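Type III effector HopA1 (Pseudomonas syringae pv. tomato str. DC3000, PDB 4RSX) is a bacterial effector, probably delivered by type III secretion into plant cells during infection, where its biochemical activity is not established. Local coordinates at residues G60-D72 / K93-R105. Sequence-based numbering, arbitrary orientation.
Sequences GKNGIEVRTQDHD and KRFFYRIIPKHER
Gln69 and Arg98 meet at about a right angle: Gln69 OE1 accepts Arg98 NE at 2.8 Å, only 7° out of the guanidinium plane, while Arg98 NH2 adds a weak second bond to the same oxygen. The amide and guanidinium planes stand 49° apart. Arg98 reaches the amide by bending at chi3 (51°). On the same face, Ile100 CD1 lies over the Arg67 guanidinium, 3.3 Å from Arg67 NH1, and Ile100 CG1 packs 3.8 Å from Glu65 CB. Glu65 OE1 faces Arg67 NH2 at 3.2 Å, well out of the guanidinium plane, a salt bridge of charges alone.

The other face, with Val66, Ile99 and Tyr97, is largely apolar: Ile64 CG2 touches Ile99 CG2 at 3.8 Å, and Val66 CG1 approaches Tyr97 CB. Past the strand end, Asp70 OD1 sits at the Phe95 ring edge, 3.4 Å from CE2; Asp70, N-cap of helix 71-75, hydrogen-bonds through OD2 to Ser73 OG.

Glu65–Ile100 and Arg67–Arg98 are antiparallel hydrogen-bonded pairs that set the register, with Glu65 N to Ile100 O at 2.7 Å. Strand 64-68 edges the chain's antiparallel sheet; strand 96-101 also pairs with strand 140-146, while helices 45-58, 82-88 and 123-136 pack against the apolar side chains.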
# COMPACT_ATOMS: atom_id res chain seq x y z
N GLY A 60 3.13 19.79 10.55
CA GLY A 60 3.85 21.04 10.73
C GLY A 60 4.98 20.93 11.72
O GLY A 60 5.67 21.92 11.99
N LYS A 61 5.19 19.75 12.28
CA LYS A 61 6.28 19.56 13.23
C LYS A 61 7.37 18.64 12.66
O LYS A 61 7.07 17.75 11.85
CB LYS A 61 5.74 19.06 14.59
CG LYS A 61 5.29 20.19 15.54
CD LYS A 61 3.82 20.11 16.00
CE LYS A 61 2.88 20.94 15.10
NZ LYS A 61 1.42 20.87 15.46
N ASN A 62 8.61 18.89 13.06
CA ASN A 62 9.74 18.03 12.72
C ASN A 62 9.89 17.69 11.25
O ASN A 62 10.18 16.54 10.90
CB ASN A 62 9.68 16.74 13.55
CG ASN A 62 9.76 17.01 15.03
OD1 ASN A 62 10.29 18.04 15.45
ND2 ASN A 62 9.25 16.09 15.84
N GLY A 63 9.68 18.68 10.38
CA GLY A 63 9.89 18.51 8.95
C GLY A 63 8.79 17.75 8.24
O GLY A 63 8.93 17.42 7.06
N ILE A 64 7.69 17.49 8.94
CA ILE A 64 6.57 16.72 8.40
C ILE A 64 5.32 17.58 8.22
O ILE A 64 5.05 18.48 9.02
CB ILE A 64 6.23 15.56 9.35
CG1 ILE A 64 7.36 14.52 9.34
CG2 ILE A 64 4.87 14.92 9.02
CD1 ILE A 64 7.75 14.03 7.95
N GLU A 65 4.56 17.29 7.16
CA GLU A 65 3.20 17.81 6.98
C GLU A 65 2.20 16.68 6.71
O GLU A 65 2.57 15.64 6.14
CB GLU A 65 3.15 18.85 5.85
CG GLU A 65 3.90 20.14 6.21
CD GLU A 65 4.05 21.11 5.06
OE1 GLU A 65 3.50 20.84 3.96
OE2 GLU A 65 4.72 22.15 5.25
N VAL A 66 0.96 16.86 7.15
CA VAL A 66 -0.10 15.91 6.85
C VAL A 66 -1.19 16.60 6.02
O VAL A 66 -1.66 17.68 6.37
CB VAL A 66 -0.74 15.34 8.14
CG1 VAL A 66 -1.88 14.38 7.79
CG2 VAL A 66 0.31 14.66 9.00
N ARG A 67 -1.58 15.97 4.92
CA ARG A 67 -2.60 16.54 4.07
C ARG A 67 -3.64 15.49 3.74
O ARG A 67 -3.30 14.32 3.56
CB ARG A 67 -1.96 17.04 2.77
CG ARG A 67 -0.98 18.17 2.99
CD ARG A 67 -0.30 18.59 1.71
NE ARG A 67 0.39 19.86 1.88
CZ ARG A 67 1.33 20.32 1.05
NH1 ARG A 67 1.69 19.60 -0.00
NH2 ARG A 67 1.90 21.50 1.28
N THR A 68 -4.90 15.90 3.67
CA THR A 68 -5.94 15.01 3.18
C THR A 68 -5.66 14.69 1.72
O THR A 68 -5.06 15.51 1.01
CB THR A 68 -7.37 15.61 3.31
OG1 THR A 68 -8.33 14.69 2.78
CG2 THR A 68 -7.47 16.97 2.59
N GLN A 69 -6.09 13.51 1.28
CA GLN A 69 -5.99 13.14 -0.13
C GLN A 69 -7.34 13.24 -0.84
O GLN A 69 -7.47 12.83 -1.99
CB GLN A 69 -5.41 11.73 -0.31
CG GLN A 69 -3.91 11.63 -0.08
CD GLN A 69 -3.30 10.36 -0.69
OE1 GLN A 69 -2.08 10.20 -0.72
NE2 GLN A 69 -4.16 9.47 -1.19
N ASP A 70 -8.33 13.76 -0.13
CA ASP A 70 -9.65 14.06 -0.71
C ASP A 70 -9.50 14.80 -2.05
O ASP A 70 -8.86 15.86 -2.11
CB ASP A 70 -10.44 14.92 0.30
CG ASP A 70 -11.74 15.44 -0.27
OD1 ASP A 70 -12.54 14.64 -0.79
OD2 ASP A 70 -11.95 16.67 -0.19
N HIS A 71 -10.09 14.26 -3.12
CA HIS A 71 -9.90 14.82 -4.47
C HIS A 71 -10.36 16.27 -4.60
O HIS A 71 -9.66 17.10 -5.19
CB HIS A 71 -10.58 13.95 -5.54
CG HIS A 71 -10.58 14.56 -6.92
ND1 HIS A 71 -9.43 14.76 -7.65
CD2 HIS A 71 -11.60 15.00 -7.70
CE1 HIS A 71 -9.73 15.30 -8.82
NE2 HIS A 71 -11.04 15.45 -8.88
N ASP A 72 -11.55 16.56 -4.07
CA ASP A 72 -12.11 17.91 -4.10
C ASP A 72 -11.19 18.92 -3.41
O ASP A 72 -10.93 20.00 -3.95
CB ASP A 72 -13.50 17.91 -3.45
CG ASP A 72 -14.29 19.19 -3.75
OD1 ASP A 72 -13.70 20.25 -4.06
OD2 ASP A 72 -15.54 19.12 -3.66
N LYS A 93 -12.96 10.67 8.88
CA LYS A 93 -12.60 9.40 9.49
C LYS A 93 -12.41 8.29 8.45
O LYS A 93 -11.98 7.18 8.79
CB LYS A 93 -13.67 8.97 10.51
CG LYS A 93 -13.75 9.86 11.75
CD LYS A 93 -14.82 9.37 12.75
CE LYS A 93 -14.76 10.21 14.03
NZ LYS A 93 -16.07 10.31 14.76
N ARG A 94 -12.72 8.59 7.19
CA ARG A 94 -12.80 7.53 6.18
C ARG A 94 -11.74 7.64 5.07
O ARG A 94 -11.26 6.62 4.57
CB ARG A 94 -14.18 7.51 5.52
CG ARG A 94 -15.36 7.62 6.48
CD ARG A 94 -15.99 6.25 6.75
NE ARG A 94 -16.32 5.54 5.52
CZ ARG A 94 -16.81 4.30 5.47
NH1 ARG A 94 -17.02 3.63 6.60
NH2 ARG A 94 -17.07 3.73 4.30
N PHE A 95 -11.41 8.86 4.68
CA PHE A 95 -10.55 9.06 3.53
C PHE A 95 -9.07 8.87 3.87
O PHE A 95 -8.72 8.70 5.04
CB PHE A 95 -10.80 10.43 2.89
CG PHE A 95 -12.07 10.50 2.06
CD1 PHE A 95 -12.85 9.36 1.86
CD2 PHE A 95 -12.46 11.69 1.46
CE1 PHE A 95 -14.02 9.41 1.10
CE2 PHE A 95 -13.62 11.75 0.69
CZ PHE A 95 -14.41 10.61 0.51
N PHE A 96 -8.22 8.88 2.84
CA PHE A 96 -6.77 8.76 3.04
C PHE A 96 -6.11 10.08 3.44
O PHE A 96 -6.52 11.15 2.99
CB PHE A 96 -6.10 8.27 1.76
CG PHE A 96 -6.15 6.79 1.58
CD1 PHE A 96 -5.25 5.97 2.26
CD2 PHE A 96 -7.08 6.22 0.73
CE1 PHE A 96 -5.29 4.60 2.08
CE2 PHE A 96 -7.13 4.85 0.56
CZ PHE A 96 -6.24 4.04 1.23
N TYR A 97 -5.05 9.98 4.24
CA TYR A 97 -4.19 11.12 4.51
C TYR A 97 -2.77 10.79 4.05
O TYR A 97 -2.32 9.65 4.17
CB TYR A 97 -4.17 11.43 6.01
CG TYR A 97 -5.51 11.86 6.56
CD1 TYR A 97 -5.80 13.20 6.74
CD2 TYR A 97 -6.48 10.93 6.90
CE1 TYR A 97 -7.01 13.62 7.26
CE2 TYR A 97 -7.72 11.33 7.40
CZ TYR A 97 -7.97 12.69 7.58
OH TYR A 97 -9.18 13.12 8.08
N ARG A 98 -2.07 11.77 3.50
CA ARG A 98 -0.67 11.52 3.21
C ARG A 98 0.19 12.24 4.21
O ARG A 98 -0.18 13.29 4.74
CB ARG A 98 -0.27 11.89 1.77
CG ARG A 98 -0.73 13.24 1.30
CD ARG A 98 -0.18 13.53 -0.10
NE ARG A 98 -0.43 12.44 -1.04
CZ ARG A 98 0.24 12.28 -2.18
NH1 ARG A 98 1.20 13.13 -2.50
NH2 ARG A 98 -0.05 11.26 -2.99
N ILE A 99 1.33 11.62 4.50
CA ILE A 99 2.33 12.17 5.38
C ILE A 99 3.52 12.52 4.50
O ILE A 99 4.11 11.63 3.89
CB ILE A 99 2.79 11.10 6.37
CG1 ILE A 99 1.57 10.51 7.09
CG2 ILE A 99 3.82 11.66 7.34
CD1 ILE A 99 1.87 9.19 7.82
N ILE A 100 3.86 13.80 4.43
CA ILE A 100 4.90 14.26 3.51
C ILE A 100 5.98 15.05 4.24
O ILE A 100 5.70 15.71 5.25
CB ILE A 100 4.31 15.14 2.38
CG1 ILE A 100 3.91 16.51 2.93
CG2 ILE A 100 3.11 14.47 1.74
CD1 ILE A 100 3.17 17.35 1.92
N PRO A 101 7.22 14.99 3.72
CA PRO A 101 8.25 15.87 4.28
C PRO A 101 7.94 17.29 3.85
O PRO A 101 7.36 17.48 2.77
CB PRO A 101 9.53 15.40 3.59
CG PRO A 101 9.04 14.85 2.24
CD PRO A 101 7.70 14.21 2.57
N LYS A 102 8.30 18.26 4.70
CA LYS A 102 8.14 19.68 4.42
C LYS A 102 8.73 20.05 3.06
O LYS A 102 8.11 20.77 2.26
CB LYS A 102 8.81 20.48 5.55
CG LYS A 102 8.77 22.00 5.42
CD LYS A 102 9.47 22.63 6.63
CE LYS A 102 9.77 24.11 6.43
NZ LYS A 102 10.80 24.59 7.41
N HIS A 103 9.93 19.55 2.78
CA HIS A 103 10.54 19.80 1.49
C HIS A 103 10.35 18.59 0.58
O HIS A 103 10.94 17.53 0.80
CB HIS A 103 12.02 20.14 1.64
CG HIS A 103 12.26 21.36 2.47
ND1 HIS A 103 11.85 22.63 2.08
CD2 HIS A 103 12.85 21.52 3.69
CE1 HIS A 103 12.19 23.50 3.02
NE2 HIS A 103 12.79 22.86 4.00
N GLU A 104 9.51 18.77 -0.43
CA GLU A 104 9.15 17.72 -1.38
C GLU A 104 10.36 16.95 -1.94
O GLU A 104 11.37 17.55 -2.28
CB GLU A 104 8.34 18.31 -2.54
CG GLU A 104 7.94 17.30 -3.61
CD GLU A 104 6.98 17.87 -4.62
OE1 GLU A 104 5.78 17.56 -4.53
OE2 GLU A 104 7.43 18.63 -5.51
N ARG A 105 10.23 15.63 -2.02
CA ARG A 105 11.26 14.78 -2.60
C ARG A 105 10.77 14.23 -3.95
O ARG A 105 9.67 13.71 -4.03
CB ARG A 105 11.61 13.65 -1.63
CG ARG A 105 12.07 14.17 -0.27
CD ARG A 105 12.19 13.08 0.78
NE ARG A 105 12.60 13.63 2.07
CZ ARG A 105 12.31 13.09 3.25
NH1 ARG A 105 11.61 11.96 3.32
NH2 ARG A 105 12.74 13.69 4.37
O HOH W 1 11.36 18.07 4.79
O HOH W 2 -8.49 12.37 4.55